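Local coordinates for tylactone synthase starter module and modules 1 & 2 (Streptomyces fradiae, PDB 2Z5L), which probably reduces a beta-keto group of the growing tylosin polyketide as its first ketoreductase, setting the chirality of the new alcohol, at residues Thr261-Gly266 / Ala328-Ala333; Arg274-Leu279 / Leu287-Arg292; Ala322-Leu327 / His374-Asp379. All coordinates share one frame; numbering follows the deposited sequence.

Interaction 1: residues Thr261-Gly266 / Ala328-Ala333; sequences TVLITG and AALVTA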
loop_
_atom_site.group_PDB
_atom_site.type_symbol
_atom_site.label_atom_id
_atom_site.label_comp_id
_atom_site.label_asym_id
_atom_site.label_seq_id
_atom_site.Cartn_x
_atom_site.Cartn_y
_atom_site.Cartn_z
ATOM N N THR A 261 19.158 -6.848 -21.000
ATOM C CA THR A 261 18.833 -7.845 -19.981
ATOM C C THR A 261 17.629 -7.409 -19.143
ATOM O O THR A 261 17.570 -6.280 -18.666
ATOM C CB THR A 261 20.056 -8.111 -19.049
ATOM O OG1 THR A 261 21.199 -8.433 -19.854
ATOM C CG2 THR A 261 19.783 -9.286 -18.103
ATOM N N VAL A 262 16.656 -8.303 -18.990
ATOM C CA VAL A 262 15.473 -8.000 -18.199
ATOM C C VAL A 262 15.415 -8.954 -17.007
ATOM O O VAL A 262 15.443 -10.178 -17.159
ATOM C CB VAL A 262 14.175 -8.126 -19.040
ATOM C CG1 VAL A 262 12.969 -7.774 -18.194
ATOM C CG2 VAL A 262 14.243 -7.212 -20.255
ATOM N N LEU A 263 15.390 -8.375 -15.814
ATOM C CA LEU A 263 15.325 -9.144 -14.577
ATOM C C LEU A 263 13.870 -9.207 -14.133
ATOM O O LEU A 263 13.217 -8.166 -14.002
ATOM C CB LEU A 263 16.141 -8.464 -13.480
ATOM C CG LEU A 263 16.070 -9.085 -12.089
ATOM C CD1 LEU A 263 16.531 -10.556 -12.140
ATOM C CD2 LEU A 263 16.979 -8.294 -11.131
ATOM N N ILE A 264 13.377 -10.417 -13.892
ATOM C CA ILE A 264 11.992 -10.608 -13.456
ATOM C C ILE A 264 11.907 -11.467 -12.200
ATOM O O ILE A 264 12.198 -12.669 -12.247
ATOM C CB ILE A 264 11.145 -11.311 -14.545
ATOM C CG1 ILE A 264 10.969 -10.401 -15.755
ATOM C CG2 ILE A 264 9.788 -11.719 -13.965
ATOM C CD1 ILE A 264 10.482 -11.143 -16.996
ATOM N N THR A 265 11.502 -10.873 -11.076
ATOM C CA THR A 265 11.377 -11.690 -9.872
ATOM C C THR A 265 10.001 -12.368 -9.906
ATOM O O THR A 265 9.099 -11.922 -10.628
ATOM C CB THR A 265 11.582 -10.882 -8.566
ATOM O OG1 THR A 265 10.466 -10.024 -8.323
ATOM C CG2 THR A 265 12.858 -10.021 -8.667
ATOM N N GLY A 266 9.854 -13.466 -9.170
ATOM C CA GLY A 266 8.603 -14.193 -9.189
ATOM C C GLY A 266 8.309 -14.608 -10.619
ATOM O O GLY A 266 7.166 -14.607 -11.073
ATOM N N ALA A 328 22.263 -9.781 -5.181
ATOM C CA ALA A 328 23.479 -9.050 -5.574
ATOM C C ALA A 328 24.250 -9.824 -6.634
ATOM O O ALA A 328 24.536 -9.299 -7.701
ATOM C CB ALA A 328 24.370 -8.802 -4.343
ATOM N N ALA A 329 24.573 -11.075 -6.332
ATOM C CA ALA A 329 25.289 -11.940 -7.256
ATOM C C ALA A 329 24.672 -11.974 -8.645
ATOM O O ALA A 329 25.373 -12.071 -9.650
ATOM C CB ALA A 329 25.347 -13.360 -6.686
ATOM N N LEU A 330 23.351 -11.888 -8.702
ATOM C CA LEU A 330 22.626 -11.949 -9.967
ATOM C C LEU A 330 22.723 -10.677 -10.789
ATOM O O LEU A 330 22.917 -10.729 -12.001
ATOM C CB LEU A 330 21.161 -12.260 -9.677
ATOM C CG LEU A 330 20.467 -13.143 -10.699
ATOM C CD1 LEU A 330 21.159 -14.514 -10.829
ATOM C CD2 LEU A 330 19.013 -13.345 -10.258
ATOM N N VAL A 331 22.574 -9.527 -10.144
ATOM C CA VAL A 331 22.669 -8.279 -10.890
ATOM C C VAL A 331 24.157 -8.043 -11.199
ATOM O O VAL A 331 24.501 -7.274 -12.100
ATOM C CB VAL A 331 22.085 -7.082 -10.092
ATOM C CG1 VAL A 331 20.654 -7.381 -9.677
ATOM C CG2 VAL A 331 22.928 -6.796 -8.870
ATOM N N THR A 332 25.049 -8.691 -10.453
ATOM C CA THR A 332 26.476 -8.529 -10.758
ATOM C C THR A 332 26.724 -9.252 -12.086
ATOM O O THR A 332 27.174 -8.642 -13.036
ATOM C CB THR A 332 27.388 -9.124 -9.654
ATOM O OG1 THR A 332 27.286 -8.315 -8.472
ATOM C CG2 THR A 332 28.875 -9.186 -10.134
ATOM N N ALA A 333 26.407 -10.542 -12.160
ATOM C CA ALA A 333 26.617 -11.309 -13.391
ATOM C C ALA A 333 25.821 -10.817 -14.603
ATOM O O ALA A 333 26.299 -10.883 -15.744
ATOM C CB ALA A 333 26.313 -12.769 -13.149
#

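Interaction 2: residues Arg274-Leu279 / Leu287-Arg292; sequences RLARRL and LVLTSR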
loop_
_atom_site.group_PDB
_atom_site.type_symbol
_atom_site.label_atom_id
_atom_site.label_comp_id
_atom_site.label_asym_id
_atom_site.label_seq_id
_atom_site.Cartn_x
_atom_site.Cartn_y
_atom_site.Cartn_z
ATOM N N ARG A 274 3.885 -15.150 -17.831
ATOM C CA ARG A 274 3.219 -14.344 -18.850
ATOM C C ARG A 274 4.039 -13.134 -19.271
ATOM O O ARG A 274 4.128 -12.801 -20.453
ATOM C CB ARG A 274 1.880 -13.860 -18.299
ATOM C CG ARG A 274 1.269 -12.717 -19.074
ATOM C CD ARG A 274 0.528 -13.241 -20.258
ATOM N NE ARG A 274 -0.550 -14.119 -19.811
ATOM C CZ ARG A 274 -1.503 -14.583 -20.606
ATOM N NH1 ARG A 274 -1.504 -14.248 -21.893
ATOM N NH2 ARG A 274 -2.456 -15.365 -20.113
ATOM N N LEU A 275 4.601 -12.455 -18.282
ATOM C CA LEU A 275 5.413 -11.269 -18.527
ATOM C C LEU A 275 6.608 -11.702 -19.352
ATOM O O LEU A 275 6.934 -11.087 -20.359
ATOM C CB LEU A 275 5.884 -10.702 -17.192
ATOM C CG LEU A 275 6.024 -9.183 -17.086
ATOM C CD1 LEU A 275 6.901 -8.863 -15.865
ATOM C CD2 LEU A 275 6.608 -8.587 -18.323
ATOM N N ALA A 276 7.251 -12.782 -18.922
ATOM C CA ALA A 276 8.422 -13.273 -19.628
ATOM C C ALA A 276 8.142 -13.603 -21.100
ATOM O O ALA A 276 8.838 -13.111 -21.982
ATOM C CB ALA A 276 8.989 -14.488 -18.899
ATOM N N ARG A 277 7.129 -14.422 -21.378
ATOM C CA ARG A 277 6.818 -14.757 -22.760
ATOM C C ARG A 277 6.579 -13.521 -23.621
ATOM O O ARG A 277 6.964 -13.481 -24.786
ATOM C CB ARG A 277 5.587 -15.665 -22.829
ATOM C CG ARG A 277 5.797 -17.062 -22.271
ATOM C CD ARG A 277 4.497 -17.881 -22.326
ATOM N NE ARG A 277 4.615 -19.210 -21.751
ATOM C CZ ARG A 277 5.102 -20.273 -22.389
ATOM N NH1 ARG A 277 5.527 -20.172 -23.643
ATOM N NH2 ARG A 277 5.153 -21.451 -21.775
ATOM N N ARG A 278 5.931 -12.512 -23.051
ATOM C CA ARG A 278 5.647 -11.283 -23.789
ATOM C C ARG A 278 6.897 -10.450 -24.064
ATOM O O ARG A 278 7.058 -9.911 -25.161
ATOM C CB ARG A 278 4.622 -10.446 -23.021
ATOM C CG ARG A 278 3.182 -10.933 -23.217
ATOM C CD ARG A 278 2.689 -10.595 -24.634
ATOM N NE ARG A 278 2.619 -9.154 -24.897
ATOM C CZ ARG A 278 1.644 -8.340 -24.483
ATOM N NH1 ARG A 278 0.632 -8.811 -23.767
ATOM N NH2 ARG A 278 1.665 -7.055 -24.822
ATOM N N LEU A 279 7.765 -10.344 -23.062
ATOM C CA LEU A 279 8.999 -9.584 -23.196
ATOM C C LEU A 279 9.942 -10.254 -24.185
ATOM O O LEU A 279 10.425 -9.625 -25.133
ATOM C CB LEU A 279 9.661 -9.439 -21.825
ATOM C CG LEU A 279 8.766 -8.617 -20.886
ATOM C CD1 LEU A 279 9.501 -8.266 -19.606
ATOM C CD2 LEU A 279 8.316 -7.341 -21.634
ATOM N N LEU A 287 16.687 -12.666 -20.494
ATOM C CA LEU A 287 15.754 -12.684 -19.394
ATOM C C LEU A 287 16.434 -13.439 -18.277
ATOM O O LEU A 287 17.082 -14.468 -18.512
ATOM C CB LEU A 287 14.454 -13.405 -19.776
ATOM C CG LEU A 287 13.484 -12.672 -20.705
ATOM C CD1 LEU A 287 12.198 -13.507 -20.915
ATOM C CD2 LEU A 287 13.125 -11.331 -20.091
ATOM N N VAL A 288 16.309 -12.900 -17.072
ATOM C CA VAL A 288 16.862 -13.510 -15.874
ATOM C C VAL A 288 15.672 -13.662 -14.942
ATOM O O VAL A 288 15.112 -12.668 -14.493
ATOM C CB VAL A 288 17.919 -12.596 -15.246
ATOM C CG1 VAL A 288 18.317 -13.113 -13.891
ATOM C CG2 VAL A 288 19.133 -12.538 -16.171
ATOM N N LEU A 289 15.282 -14.902 -14.674
ATOM C CA LEU A 289 14.132 -15.181 -13.836
ATOM C C LEU A 289 14.532 -15.737 -12.485
ATOM O O LEU A 289 15.372 -16.632 -12.394
ATOM C CB LEU A 289 13.218 -16.181 -14.549
ATOM C CG LEU A 289 12.953 -15.900 -16.027
ATOM C CD1 LEU A 289 12.222 -17.093 -16.623
ATOM C CD2 LEU A 289 12.155 -14.627 -16.206
ATOM N N THR A 290 13.941 -15.200 -11.426
ATOM C CA THR A 290 14.263 -15.708 -10.107
ATOM C C THR A 290 13.017 -16.344 -9.553
ATOM O O THR A 290 11.907 -15.916 -9.865
ATOM C CB THR A 290 14.726 -14.597 -9.165
ATOM O OG1 THR A 290 13.587 -13.919 -8.635
ATOM C CG2 THR A 290 15.593 -13.587 -9.925
ATOM N N SER A 291 13.209 -17.386 -8.752
ATOM C CA SER A 291 12.102 -18.095 -8.119
ATOM C C SER A 291 12.598 -18.839 -6.884
ATOM O O SER A 291 13.796 -19.072 -6.727
ATOM C CB SER A 291 11.475 -19.087 -9.094
ATOM O OG SER A 291 12.375 -20.126 -9.429
ATOM N N ARG A 292 11.653 -19.208 -6.025
ATOM C CA ARG A 292 11.913 -19.921 -4.782
ATOM C C ARG A 292 12.688 -21.225 -4.956
ATOM O O ARG A 292 13.600 -21.512 -4.184
ATOM C CB ARG A 292 10.579 -20.203 -4.066
ATOM C CG ARG A 292 9.401 -20.513 -5.020
ATOM C CD ARG A 292 8.527 -19.278 -5.272
ATOM N NE ARG A 292 8.183 -19.060 -6.674
ATOM C CZ ARG A 292 8.534 -17.980 -7.369
ATOM N NH1 ARG A 292 9.247 -17.029 -6.779
ATOM N NH2 ARG A 292 8.173 -17.841 -8.647
#

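Interaction 3: residues Ala322-Leu327 / His374-Asp379; sequences AERDAL and HQLTAD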
loop_
_atom_site.group_PDB
_atom_site.type_symbol
_atom_site.label_atom_id
_atom_site.label_comp_id
_atom_site.label_asym_id
_atom_site.label_seq_id
_atom_site.Cartn_x
_atom_site.Cartn_y
_atom_site.Cartn_z
ATOM N N ALA A 322 14.486 -11.705 -0.697
ATOM C CA ALA A 322 14.967 -10.813 0.353
ATOM C C ALA A 322 16.396 -11.173 0.769
ATOM O O ALA A 322 16.971 -10.536 1.649
ATOM C CB ALA A 322 14.037 -10.882 1.556
ATOM N N GLU A 323 16.957 -12.199 0.134
ATOM C CA GLU A 323 18.318 -12.651 0.421
ATOM C C GLU A 323 19.293 -11.738 -0.326
ATOM O O GLU A 323 19.234 -11.618 -1.556
ATOM C CB GLU A 323 18.486 -14.095 -0.051
ATOM C CG GLU A 323 19.614 -14.863 0.598
ATOM C CD GLU A 323 19.682 -16.306 0.115
ATOM O OE1 GLU A 323 20.325 -16.564 -0.927
ATOM O OE2 GLU A 323 19.075 -17.180 0.776
ATOM N N ARG A 324 20.180 -11.085 0.416
ATOM C CA ARG A 324 21.152 -10.167 -0.180
ATOM C C ARG A 324 22.094 -10.769 -1.212
ATOM O O ARG A 324 22.072 -10.397 -2.391
ATOM C CB ARG A 324 21.988 -9.495 0.909
ATOM C CG ARG A 324 21.394 -8.202 1.412
ATOM C CD ARG A 324 22.488 -7.203 1.726
ATOM N NE ARG A 324 23.390 -7.015 0.587
ATOM C CZ ARG A 324 24.657 -7.421 0.549
ATOM N NH1 ARG A 324 25.391 -7.205 -0.534
ATOM N NH2 ARG A 324 25.196 -8.028 1.598
ATOM N N ASP A 325 22.939 -11.679 -0.744
ATOM C CA ASP A 325 23.929 -12.367 -1.578
ATOM C C ASP A 325 23.361 -12.891 -2.898
ATOM O O ASP A 325 23.953 -12.685 -3.956
ATOM C CB ASP A 325 24.534 -13.531 -0.782
ATOM C CG ASP A 325 25.609 -13.077 0.200
ATOM O OD1 ASP A 325 25.648 -11.870 0.527
ATOM O OD2 ASP A 325 26.404 -13.936 0.646
ATOM N N ALA A 326 22.211 -13.564 -2.829
ATOM C CA ALA A 326 21.582 -14.143 -4.020
ATOM C C ALA A 326 21.196 -13.106 -5.079
ATOM O O ALA A 326 21.479 -13.298 -6.269
ATOM C CB ALA A 326 20.366 -14.973 -3.619
ATOM N N LEU A 327 20.550 -12.012 -4.667
ATOM C CA LEU A 327 20.175 -10.972 -5.628
ATOM C C LEU A 327 21.404 -10.206 -6.103
ATOM O O LEU A 327 21.551 -9.970 -7.295
ATOM C CB LEU A 327 19.167 -9.964 -5.044
ATOM C CG LEU A 327 17.659 -10.279 -5.063
ATOM C CD1 LEU A 327 16.862 -9.021 -4.669
ATOM C CD2 LEU A 327 17.250 -10.722 -6.469
ATOM N N HIS A 374 16.317 -2.004 -5.163
ATOM C CA HIS A 374 16.509 -0.563 -5.171
ATOM C C HIS A 374 17.966 -0.211 -4.833
ATOM O O HIS A 374 18.556 0.659 -5.462
ATOM C CB HIS A 374 15.559 0.085 -4.149
ATOM C CG HIS A 374 15.877 1.513 -3.840
ATOM N ND1 HIS A 374 15.686 2.534 -4.743
ATOM C CD2 HIS A 374 16.345 2.096 -2.708
ATOM C CE1 HIS A 374 16.014 3.687 -4.182
ATOM N NE2 HIS A 374 16.418 3.446 -2.946
ATOM N N GLN A 375 18.537 -0.916 -3.861
ATOM C CA GLN A 375 19.904 -0.670 -3.409
ATOM C C GLN A 375 21.002 -1.342 -4.239
ATOM O O GLN A 375 22.089 -0.784 -4.402
ATOM C CB GLN A 375 20.038 -1.105 -1.953
ATOM C CG GLN A 375 18.962 -0.517 -1.053
ATOM C CD GLN A 375 18.813 -1.258 0.270
ATOM O OE1 GLN A 375 19.090 -2.459 0.362
ATOM N NE2 GLN A 375 18.349 -0.546 1.298
ATOM N N LEU A 376 20.725 -2.537 -4.747
ATOM C CA LEU A 376 21.692 -3.262 -5.551
ATOM C C LEU A 376 21.822 -2.663 -6.956
ATOM O O LEU A 376 22.755 -2.998 -7.683
ATOM C CB LEU A 376 21.312 -4.744 -5.621
ATOM C CG LEU A 376 21.377 -5.524 -4.305
ATOM C CD1 LEU A 376 20.795 -6.936 -4.507
ATOM C CD2 LEU A 376 22.807 -5.607 -3.820
ATOM N N THR A 377 20.900 -1.775 -7.331
ATOM C CA THR A 377 20.952 -1.129 -8.646
ATOM C C THR A 377 21.179 0.376 -8.529
ATOM O O THR A 377 20.617 1.165 -9.302
ATOM C CB THR A 377 19.649 -1.337 -9.474
ATOM O OG1 THR A 377 18.582 -0.576 -8.894
ATOM C CG2 THR A 377 19.267 -2.809 -9.533
ATOM N N ALA A 378 21.999 0.768 -7.555
ATOM C CA ALA A 378 22.316 2.175 -7.331
ATOM C C ALA A 378 23.462 2.650 -8.228
ATOM O O ALA A 378 23.574 3.838 -8.523
ATOM C CB ALA A 378 22.672 2.401 -5.863
ATOM N N ASP A 379 24.312 1.719 -8.652
ATOM C CA ASP A 379 25.435 2.051 -9.523
ATOM C C ASP A 379 25.231 1.522 -10.947
ATOM O O ASP A 379 26.107 1.667 -11.802
ATOM C CB ASP A 379 26.747 1.486 -8.964
ATOM C CG ASP A 379 27.070 2.009 -7.568
ATOM O OD1 ASP A 379 26.781 3.200 -7.291
ATOM O OD2 ASP A 379 27.630 1.229 -6.754
#

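Interaction 1: residues Thr261-Gly266 / Ala328-Ala333
No flat side-chain group lies between L263 and its partners L330 and V331, so the contact has no ring face or edge to read; the three side chains that touch are aliphatic. A flat backbone group within the helix is the carbonyl of A328, whose oxygen takes two bonds from T332. Besides the helical bond from T332 N, the hydroxyl OG1 donates at 3.0 Å from above the carbonyl plane, 52° out of it, which ties T332 back to its own helix on the side turned from the strand. Across the contact, L263 works like a two-pronged fork. Its first torsion sets CG anti to the backbone N (chi1 175°), carrying both methyls out from the strand. CD1 meets CD2 of L330 at 4.2 Å, while CD2 meets CG1 of V331 at 4.1 Å; each pair of side chains crosses at a slant. These are ordinary apolar distances, and the residue is gripped by two successive positions of one helix. Strand 261-265 runs between strands 286-291 and 338-341 in the Rossmann sheet of the ketoreductase. On the face used by L263, L373 of helix 356-376 and P336 add to the cover, and T290 of strand 286-291 touches L330. I264 turns to the opposite face, where A276 and L279 of helix 270-281 lie.

Interaction 2: residues Arg274-Leu279 / Leu287-Arg292
Apolar packing of a helix against the strand that follows it joins A276 and L279 to L287 and L289, within a beta-alpha-beta unit of the Rossmann fold of this ketoreductase. The unit runs from strand 261-265 through helix 270-281 to strand 286-291, and its geometry here is the classical one: the axes of helix 274-279 and strand 287-291 are 175° apart in direction, almost exactly antiparallel, and approach to 10.2 Å. The turn into the helix and its first residues carry a glycine pattern, G267, G269 and G272, consistent with the nucleotide-binding loop of such folds, and the side chain of L289 touches it. All four residues that meet are buried. A small residue on the helix lets the strand's leucines come in close: CB of A276 has CD2 of L289 at 4.2 Å and CD1 of L287 at 3.9 Å. Both leucines hold CG anti to their carbonyl carbons (chi1 -74° in L287, -45° in L289), which lets each extend one methyl to the same alanine. L307 of helix 300-308 closes on A276 and L289 as well, while V262 of the neighbouring strand touches L279 and L287. The outer side of the helix is quite different, being studded with arginines: R274 pairs with D458, R278 with D462 and E282, and R277 with E306. Back at the sheet, L287 divides its methyls between positions one turn apart on the helix, CD2 resting 4.3 Å from CB of L279 and CD1 lying 3.5 Å from the carbonyl O of A276.

Interaction 3: residues Ala322-Leu327 / His374-Asp379
L376 reaches across to helix 324-333 end-on, one methyl pressed against the backbone side of L327 and the other lying beside the guanidinium of R324. The closer of the two is CD1, which stands 3.5 Å from CB of the buried L327, tighter than a usual carbon-carbon contact, while the distance from CD1 of L376 to C of L327 is 3.7 Å. It therefore meets the root of the L327 side chain and not its branched end; that side chain also touches L372 and L373 of helix 356-376. With CG of L376 anti to its own carbonyl carbon (chi1 -66°), the side chain is directed at the other helix, and CD1 also comes within 4.3 Å of the carbonyl O of R324. In the Rossmann fold of this ketoreductase, helices 324-333 and 356-376 lie on the same face of the parallel sheet, the first leading into strand 338-341 and the second following that strand; the contact joins the beginning of one to the last turn of the other. R324 leaves its backbone at an angle to the partner, but the bends of its long chain bring the terminal group back. Its NH1 then lies 4.5 Å from CD2 of L376, the methyl approaching the guanidinium at an edge and near its plane, not over a face.

In the fold
Interactions 1 and 2 lie on the two faces of the Rossmann sheet, their centres 11 Å apart, and meet through the neighbouring strands 261-265 and 286-291: V262 O with V288 N, and I264 N with V288 O, are probable hydrogen bonds. Interaction 3 shares helix 324-333 with interaction 1, their centres 9 Å apart, and L376 CD1 packs on A328 N where they meet. Interactions 2 and 3, with centres 18 Å apart, do not touch. Along the chain, interaction 2 falls between the two segments of interaction 1, whereas the segments of interactions 1 and 3 alternate. Together they build three layers: helix 270-281, the sheet, and helices 324-333 and 356-376 on its other face.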